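Oxidoreductase (Thermotoga maritima, PDB 1ZH8) probably catalyses the NADP-dependent interconversion of an alcohol and a carbonyl group, as in other GFO/IDH/MocA family dehydrogenases. Local coordinates at residues L224-S236 with V245-N257. Numbering follows the deposited sequence. Where two conformers were deposited one is given.
Sequences LSPLLGGMDFLSS and VGNYTISYSLKGN. With NA (sodium ion), chain C; EDO (1,2-ethanediol), chain I; EDO (1,2-ethanediol), chain F.
Leu234 lays its CD2 methyl obliquely against the ring of Tyr248, 3.8 Å from CE2, the two side chains crossing at about a right angle on the sheet face covered by helix 195-211. Tyr248 OH is hydrogen-bonded to His203 of that helix. Beside the ring, Ser236 OG sits between its own backbone N and carbonyl carbon (chi1 66°), which turns it back onto Tyr248 O at 2.7 Å, in the carbonyl plane on a lone pair. Replacing Ser236 by an alanine would probably leave Tyr248 O with only the weak bond from Ser236 N across the contact, and a gap beside Tyr248 CB. The opposite face carries Ser235, Thr249 and Ser251 beside the Phe233 ring: Ser235 OG and Thr249 OG1 bond at 2.7 Å, and both also reach Asn247 of the second subunit. Paired Leu234-Ile250 bonds join the antiparallel strands, a hairpin in the mixed sheet of the GFO/IDH/MocA C-terminal domain. A nearly straight bond from Tyr252 N to Asp232 O (2.8 Å) extends the pairing to Asp232, which with Phe233 forms a classic beta bulge opposite Lys222. Asp232 OD2 binds the sodium ion at 2.6 Å, alongside Asp223 and the carbonyls of Ser225, Leu228 and Gly230, while its OD1 accepts a hydrogen bond from a water that also bonds Ser251 OG. The chemistry thus divides into a mainly apolar helix-facing side with its hydroxyls bonded, a hydroxyl pair meeting the second subunit, and an ion-centred loop.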
ATOM      1  N   LEU A 224     -14.399  10.707   4.122  1.00 37.90           N
ATOM      2  CA  LEU A 224     -15.231   9.599   4.640  1.00 36.14           C
ATOM      3  C   LEU A 224     -16.026   9.926   5.912  1.00 35.80           C
ATOM      4  O   LEU A 224     -16.982   9.230   6.260  1.00 33.86           O
ATOM      5  CB  LEU A 224     -14.359   8.372   4.928  1.00 36.23           C
ATOM      6  CG  LEU A 224     -13.561   7.682   3.826  1.00 33.84           C
ATOM      7  CD1 LEU A 224     -12.648   6.683   4.495  1.00 32.65           C
ATOM      8  CD2 LEU A 224     -14.510   7.005   2.812  1.00 31.84           C
ATOM      9  N   SER A 225     -15.594  10.955   6.628  1.00 36.99           N
ATOM     10  CA  SER A 225     -16.282  11.387   7.829  1.00 39.61           C
ATOM     11  C   SER A 225     -16.836  12.805   7.679  1.00 38.57           C
ATOM     12  O   SER A 225     -16.086  13.720   7.350  1.00 37.60           O
ATOM     13  CB  SER A 225     -15.348  11.326   9.041  1.00 39.25           C
ATOM     14  OG  SER A 225     -16.026  11.814  10.189  1.00 46.33           O
ATOM     15  N   PRO A 226     -18.140  12.989   7.944  1.00 38.55           N
ATOM     16  CA  PRO A 226     -18.719  14.344   7.951  1.00 39.40           C
ATOM     17  C   PRO A 226     -18.262  15.115   9.184  1.00 41.14           C
ATOM     18  O   PRO A 226     -18.542  16.310   9.329  1.00 40.88           O
ATOM     19  CB  PRO A 226     -20.234  14.103   8.011  1.00 37.84           C
ATOM     20  CG  PRO A 226     -20.409  12.689   8.525  1.00 38.59           C
ATOM     21  CD  PRO A 226     -19.127  11.932   8.246  1.00 38.18           C
ATOM     22  N   LEU A 227     -17.554  14.426  10.072  1.00 41.25           N
ATOM     23  CA  LEU A 227     -17.119  15.032  11.303  1.00 40.75           C
ATOM     24  C   LEU A 227     -15.818  15.783  11.089  1.00 40.89           C
ATOM     25  O   LEU A 227     -15.537  16.761  11.772  1.00 40.03           O
ATOM     26  CB  LEU A 227     -16.976  13.957  12.373  1.00 41.87           C
ATOM     27  CG  LEU A 227     -16.437  14.364  13.744  1.00 49.90           C
ATOM     28  CD1 LEU A 227     -17.385  15.347  14.490  1.00 54.56           C
ATOM     29  CD2 LEU A 227     -16.180  13.097  14.553  1.00 53.29           C
ATOM     30  N   LEU A 228     -15.026  15.330  10.123  1.00 42.35           N
ATOM     31  CA  LEU A 228     -13.703  15.909   9.890  1.00 42.79           C
ATOM     32  C   LEU A 228     -13.741  16.770   8.642  1.00 43.36           C
ATOM     33  O   LEU A 228     -14.081  16.284   7.557  1.00 42.65           O
ATOM     34  CB  LEU A 228     -12.629  14.827   9.765  1.00 40.61           C
ATOM     35  CG  LEU A 228     -12.606  13.673  10.773  1.00 44.35           C
ATOM     36  CD1 LEU A 228     -11.433  12.753  10.492  1.00 46.38           C
ATOM     37  CD2 LEU A 228     -12.531  14.168  12.185  1.00 44.79           C
ATOM     38  N   GLY A 229     -13.402  18.048   8.804  1.00 43.57           N
ATOM     39  CA  GLY A 229     -13.497  18.997   7.714  1.00 43.04           C
ATOM     40  C   GLY A 229     -12.503  18.629   6.639  1.00 42.83           C
ATOM     41  O   GLY A 229     -11.307  18.470   6.928  1.00 40.90           O
ATOM     42  N   GLY A 230     -13.007  18.480   5.411  1.00 41.93           N
ATOM     43  CA  GLY A 230     -12.167  18.194   4.255  1.00 42.98           C
ATOM     44  C   GLY A 230     -11.912  16.704   4.130  1.00 44.58           C
ATOM     45  O   GLY A 230     -12.669  15.876   4.676  1.00 47.29           O
HETATM   46  N   MSE A 231     -10.863  16.339   3.394  0.50 43.66           N
HETATM   47  CA  MSE A 231     -10.542  14.919   3.174  0.50 42.40           C
HETATM   48  C   MSE A 231      -9.929  14.329   4.452  0.50 40.96           C
HETATM   49  O   MSE A 231      -9.409  15.064   5.300  0.50 41.82           O
HETATM   50  CB  MSE A 231      -9.622  14.731   1.956  0.50 41.79           C
HETATM   51  CG  MSE A 231     -10.160  15.292   0.625  0.50 43.39           C
HETATM   52 SE   MSE A 231     -11.280  14.090  -0.476  0.50 60.88          SE
HETATM   53  CE  MSE A 231     -11.623  15.295  -1.998  0.50 53.53           C
ATOM     54  N   ASP A 232     -10.026  13.014   4.611  1.00 39.06           N
ATOM     55  CA  ASP A 232      -9.610  12.365   5.849  1.00 36.24           C
ATOM     56  C   ASP A 232      -9.086  10.949   5.629  1.00 33.69           C
ATOM     57  O   ASP A 232      -8.711  10.271   6.574  1.00 32.69           O
ATOM     58  CB  ASP A 232     -10.772  12.381   6.851  1.00 35.86           C
ATOM     59  CG  ASP A 232     -12.057  11.811   6.271  1.00 35.52           C
ATOM     60  OD1 ASP A 232     -12.028  10.710   5.690  1.00 43.54           O
ATOM     61  OD2 ASP A 232     -13.113  12.452   6.411  1.00 41.97           O
ATOM     62  N   PHE A 233      -9.070  10.519   4.373  1.00 31.60           N
ATOM     63  CA  PHE A 233      -8.509   9.237   4.003  1.00 32.30           C
ATOM     64  C   PHE A 233      -7.566   9.399   2.822  1.00 33.34           C
ATOM     65  O   PHE A 233      -7.848  10.131   1.885  1.00 35.33           O
ATOM     66  CB  PHE A 233      -9.607   8.227   3.686  1.00 29.69           C
ATOM     67  CG  PHE A 233      -9.082   6.899   3.214  1.00 34.79           C
ATOM     68  CD1 PHE A 233      -8.822   6.674   1.861  1.00 36.51           C
ATOM     69  CD2 PHE A 233      -8.821   5.886   4.114  1.00 30.49           C
ATOM     70  CE1 PHE A 233      -8.329   5.466   1.420  1.00 35.75           C
ATOM     71  CE2 PHE A 233      -8.319   4.663   3.676  1.00 37.08           C
ATOM     72  CZ  PHE A 233      -8.074   4.455   2.327  1.00 38.51           C
ATOM     73  N   LEU A 234      -6.430   8.722   2.867  1.00 33.36           N
ATOM     74  CA  LEU A 234      -5.473   8.814   1.779  1.00 32.03           C
ATOM     75  C   LEU A 234      -4.769   7.470   1.628  1.00 31.73           C
ATOM     76  O   LEU A 234      -4.361   6.878   2.624  1.00 32.51           O
ATOM     77  CB  LEU A 234      -4.472   9.924   2.066  1.00 31.57           C
ATOM     78  CG  LEU A 234      -3.328  10.044   1.063  1.00 35.79           C
ATOM     79  CD1 LEU A 234      -3.947  10.473  -0.260  1.00 44.82           C
ATOM     80  CD2 LEU A 234      -2.281  11.038   1.503  1.00 29.88           C
ATOM     81  N   SER A 235      -4.670   6.965   0.400  1.00 31.66           N
ATOM     82  CA  SER A 235      -3.798   5.819   0.102  1.00 31.33           C
ATOM     83  C   SER A 235      -2.897   6.150  -1.084  1.00 33.18           C
ATOM     84  O   SER A 235      -3.366   6.680  -2.110  1.00 36.06           O
ATOM     85  CB  SER A 235      -4.611   4.565  -0.179  1.00 31.68           C
ATOM     86  OG  SER A 235      -3.800   3.411  -0.073  1.00 30.68           O
ATOM     87  N   SER A 236      -1.615   5.826  -0.959  1.00 32.82           N
ATOM     88  CA  SER A 236      -0.618   6.261  -1.932  1.00 33.63           C
ATOM     89  C   SER A 236       0.487   5.249  -2.183  1.00 33.75           C
ATOM     90  O   SER A 236       0.861   4.492  -1.291  1.00 32.61           O
ATOM     91  CB  SER A 236       0.027   7.558  -1.453  1.00 33.71           C
ATOM     92  OG  SER A 236       0.772   7.319  -0.286  1.00 32.74           O
ATOM     93  N   VAL A 245      10.458   1.762  -2.946  1.00 30.85           N
ATOM     94  CA  VAL A 245       9.014   1.933  -3.132  1.00 28.86           C
ATOM     95  C   VAL A 245       8.326   2.139  -1.785  1.00 30.36           C
ATOM     96  O   VAL A 245       8.631   1.449  -0.790  1.00 28.85           O
ATOM     97  CB  VAL A 245       8.397   0.712  -3.843  1.00 31.22           C
ATOM     98  CG1 VAL A 245       6.862   0.869  -3.993  1.00 22.70           C
ATOM     99  CG2 VAL A 245       9.086   0.456  -5.196  1.00 22.60           C
ATOM    100  N   GLY A 246       7.410   3.097  -1.745  1.00 31.72           N
ATOM    101  CA  GLY A 246       6.659   3.377  -0.538  1.00 30.55           C
ATOM    102  C   GLY A 246       5.172   3.183  -0.713  1.00 32.66           C
ATOM    103  O   GLY A 246       4.635   3.386  -1.808  1.00 35.41           O
ATOM    104  N   ASN A 247       4.512   2.768   0.369  1.00 32.38           N
ATOM    105  CA  ASN A 247       3.050   2.817   0.500  1.00 33.92           C
ATOM    106  C   ASN A 247       2.714   3.593   1.758  1.00 33.56           C
ATOM    107  O   ASN A 247       3.195   3.282   2.843  1.00 36.82           O
ATOM    108  CB  ASN A 247       2.421   1.418   0.632  1.00 33.88           C
ATOM    109  CG  ASN A 247       2.420   0.620  -0.668  1.00 43.22           C
ATOM    110  OD1 ASN A 247       3.042   1.007  -1.670  1.00 49.48           O
ATOM    111  ND2 ASN A 247       1.712  -0.514  -0.658  1.00 41.67           N
ATOM    112  N   TYR A 248       1.868   4.590   1.638  1.00 32.89           N
ATOM    113  CA  TYR A 248       1.473   5.346   2.804  1.00 32.66           C
ATOM    114  C   TYR A 248      -0.034   5.464   2.729  1.00 33.01           C
ATOM    115  O   TYR A 248      -0.551   6.022   1.742  1.00 32.84           O
ATOM    116  CB  TYR A 248       2.155   6.719   2.803  1.00 31.62           C
ATOM    117  CG  TYR A 248       1.518   7.773   3.694  1.00 33.82           C
ATOM    118  CD1 TYR A 248       1.549   7.664   5.087  1.00 27.77           C
ATOM    119  CD2 TYR A 248       0.921   8.901   3.136  1.00 35.69           C
ATOM    120  CE1 TYR A 248       0.978   8.630   5.882  1.00 29.89           C
ATOM    121  CE2 TYR A 248       0.357   9.898   3.933  1.00 28.27           C
ATOM    122  CZ  TYR A 248       0.383   9.753   5.303  1.00 32.32           C
ATOM    123  OH  TYR A 248      -0.171  10.737   6.093  1.00 32.89           O
ATOM    124  N   THR A 249      -0.715   4.899   3.738  1.00 29.94           N
ATOM    125  CA  THR A 249      -2.185   4.902   3.836  1.00 30.00           C
ATOM    126  C   THR A 249      -2.609   5.398   5.223  1.00 31.96           C
ATOM    127  O   THR A 249      -2.060   4.963   6.242  1.00 30.70           O
ATOM    128  CB  THR A 249      -2.763   3.494   3.622  1.00 28.93           C
ATOM    129  OG1 THR A 249      -2.475   3.070   2.300  1.00 37.16           O
ATOM    130  CG2 THR A 249      -4.246   3.469   3.803  1.00 24.99           C
ATOM    131  N   ILE A 250      -3.572   6.315   5.270  1.00 31.43           N
ATOM    132  CA  ILE A 250      -4.050   6.817   6.549  1.00 29.90           C
ATOM    133  C   ILE A 250      -5.527   7.133   6.504  1.00 29.83           C
ATOM    134  O   ILE A 250      -6.032   7.632   5.496  1.00 32.71           O
ATOM    135  CB  ILE A 250      -3.251   8.048   7.020  1.00 30.66           C
ATOM    136  CG1 ILE A 250      -3.689   8.509   8.429  1.00 26.28           C
ATOM    137  CG2 ILE A 250      -3.360   9.185   6.003  1.00 29.86           C
ATOM    138  CD1 ILE A 250      -2.686   9.473   9.094  1.00 28.20           C
ATOM    139  N   SER A 251      -6.216   6.824   7.599  1.00 28.79           N
ATOM    140  CA  SER A 251      -7.586   7.267   7.830  1.00 26.54           C
ATOM    141  C   SER A 251      -7.584   8.033   9.122  1.00 26.28           C
ATOM    142  O   SER A 251      -7.173   7.521  10.143  1.00 25.53           O
ATOM    143  CB  SER A 251      -8.530   6.089   7.967  1.00 24.61           C
ATOM    144  OG  SER A 251      -9.836   6.545   8.288  1.00 31.46           O
ATOM    145  N   TYR A 252      -8.026   9.275   9.091  1.00 27.89           N
ATOM    146  CA  TYR A 252      -8.119  10.004  10.335  1.00 27.61           C
ATOM    147  C   TYR A 252      -9.338   9.587  11.158  1.00 29.59           C
ATOM    148  O   TYR A 252      -9.370   9.841  12.362  1.00 32.48           O
ATOM    149  CB  TYR A 252      -8.084  11.486  10.072  1.00 24.83           C
ATOM    150  CG  TYR A 252      -6.697  11.939   9.727  1.00 23.85           C
ATOM    151  CD1 TYR A 252      -6.214  11.821   8.428  1.00 25.65           C
ATOM    152  CD2 TYR A 252      -5.862  12.495  10.697  1.00 24.55           C
ATOM    153  CE1 TYR A 252      -4.919  12.239   8.098  1.00 28.35           C
ATOM    154  CE2 TYR A 252      -4.578  12.904  10.391  1.00 26.33           C
ATOM    155  CZ  TYR A 252      -4.110  12.773   9.089  1.00 31.72           C
ATOM    156  OH  TYR A 252      -2.840  13.189   8.769  1.00 29.89           O
ATOM    157  N   SER A 253     -10.310   8.909  10.543  1.00 28.91           N
ATOM    158  CA  SER A 253     -11.580   8.634  11.233  1.00 29.42           C
ATOM    159  C   SER A 253     -11.781   7.173  11.655  1.00 31.10           C
ATOM    160  O   SER A 253     -12.473   6.908  12.623  1.00 31.10           O
ATOM    161  CB  SER A 253     -12.752   9.137  10.382  0.50 29.03           C
ATOM    162  OG  SER A 253     -13.800   8.194  10.304  0.50 31.00           O
ATOM    163  N   LEU A 254     -11.147   6.235  10.958  1.00 33.47           N
ATOM    164  CA  LEU A 254     -11.300   4.814  11.277  1.00 34.18           C
ATOM    165  C   LEU A 254     -10.188   4.247  12.170  1.00 36.37           C
ATOM    166  O   LEU A 254      -9.080   4.785  12.205  1.00 36.10           O
ATOM    167  CB  LEU A 254     -11.430   4.003   9.985  1.00 34.16           C
ATOM    168  CG  LEU A 254     -12.602   4.416   9.085  1.00 35.68           C
ATOM    169  CD1 LEU A 254     -12.457   3.798   7.714  1.00 37.90           C
ATOM    170  CD2 LEU A 254     -13.951   4.056   9.708  1.00 31.38           C
ATOM    171  N   LYS A 255     -10.513   3.159  12.874  1.00 40.39           N
ATOM    172  CA  LYS A 255      -9.651   2.498  13.861  1.00 42.57           C
ATOM    173  C   LYS A 255      -8.867   1.322  13.290  1.00 45.50           C
ATOM    174  O   LYS A 255      -9.325   0.615  12.380  1.00 44.79           O
ATOM    175  CB  LYS A 255     -10.493   1.966  15.023  1.00 41.67           C
ATOM    176  CG  LYS A 255     -10.749   2.951  16.155  1.00 44.32           C
ATOM    177  CD  LYS A 255     -11.630   2.316  17.254  1.00 54.17           C
ATOM    178  CE  LYS A 255     -11.926   3.316  18.383  1.00 57.65           C
ATOM    179  NZ  LYS A 255     -12.379   2.637  19.641  1.00 58.68           N
ATOM    180  N   GLY A 256      -7.688   1.102  13.861  1.00 48.88           N
ATOM    181  CA  GLY A 256      -6.850  -0.048  13.512  1.00 50.63           C
ATOM    182  C   GLY A 256      -5.466   0.087  14.123  1.00 52.54           C
ATOM    183  O   GLY A 256      -5.187   1.033  14.890  1.00 51.58           O
ATOM    184  N   ASN A 257      -4.595  -0.861  13.778  1.00 53.23           N
ATOM    185  CA  ASN A 257      -3.205  -0.827  14.235  1.00 54.27           C
ATOM    186  C   ASN A 257      -2.211  -0.266  13.193  1.00 53.08           C
ATOM    187  O   ASN A 257      -2.074  -0.804  12.073  1.00 51.63           O
ATOM    188  CB  ASN A 257      -2.744  -2.211  14.731  1.00 55.43           C
ATOM    189  CG  ASN A 257      -3.639  -2.783  15.835  1.00 58.51           C
ATOM    190  OD1 ASN A 257      -4.133  -3.912  15.722  1.00 57.06           O
ATOM    191  ND2 ASN A 257      -3.841  -2.012  16.901  1.00 57.46           N
TER
HETATM  192 NA    NA C 329     -14.215  14.752   6.095  1.00 40.19          NA
HETATM  193  C1  EDO I 405      -4.090  -3.394  11.269  1.00 73.15           C
HETATM  194  O1  EDO I 405      -5.003  -2.294  11.141  1.00 67.16           O
HETATM  195  C2  EDO I 405      -4.501  -4.305  12.432  1.00 71.03           C
HETATM  196  O2  EDO I 405      -5.751  -4.948  12.157  1.00 61.71           O
HETATM  197  C1  EDO F 402     -14.074   0.727  12.572  1.00 65.63           C
HETATM  198  O1  EDO F 402     -13.409   1.918  13.032  1.00 63.79           O
HETATM  199  C2  EDO F 402     -13.277   0.033  11.463  1.00 57.93           C
HETATM  200  O2  EDO F 402     -11.910  -0.157  11.858  1.00 48.55           O
HETATM  201  O   HOH W   1     -11.369   8.736   7.271  1.00 41.09           O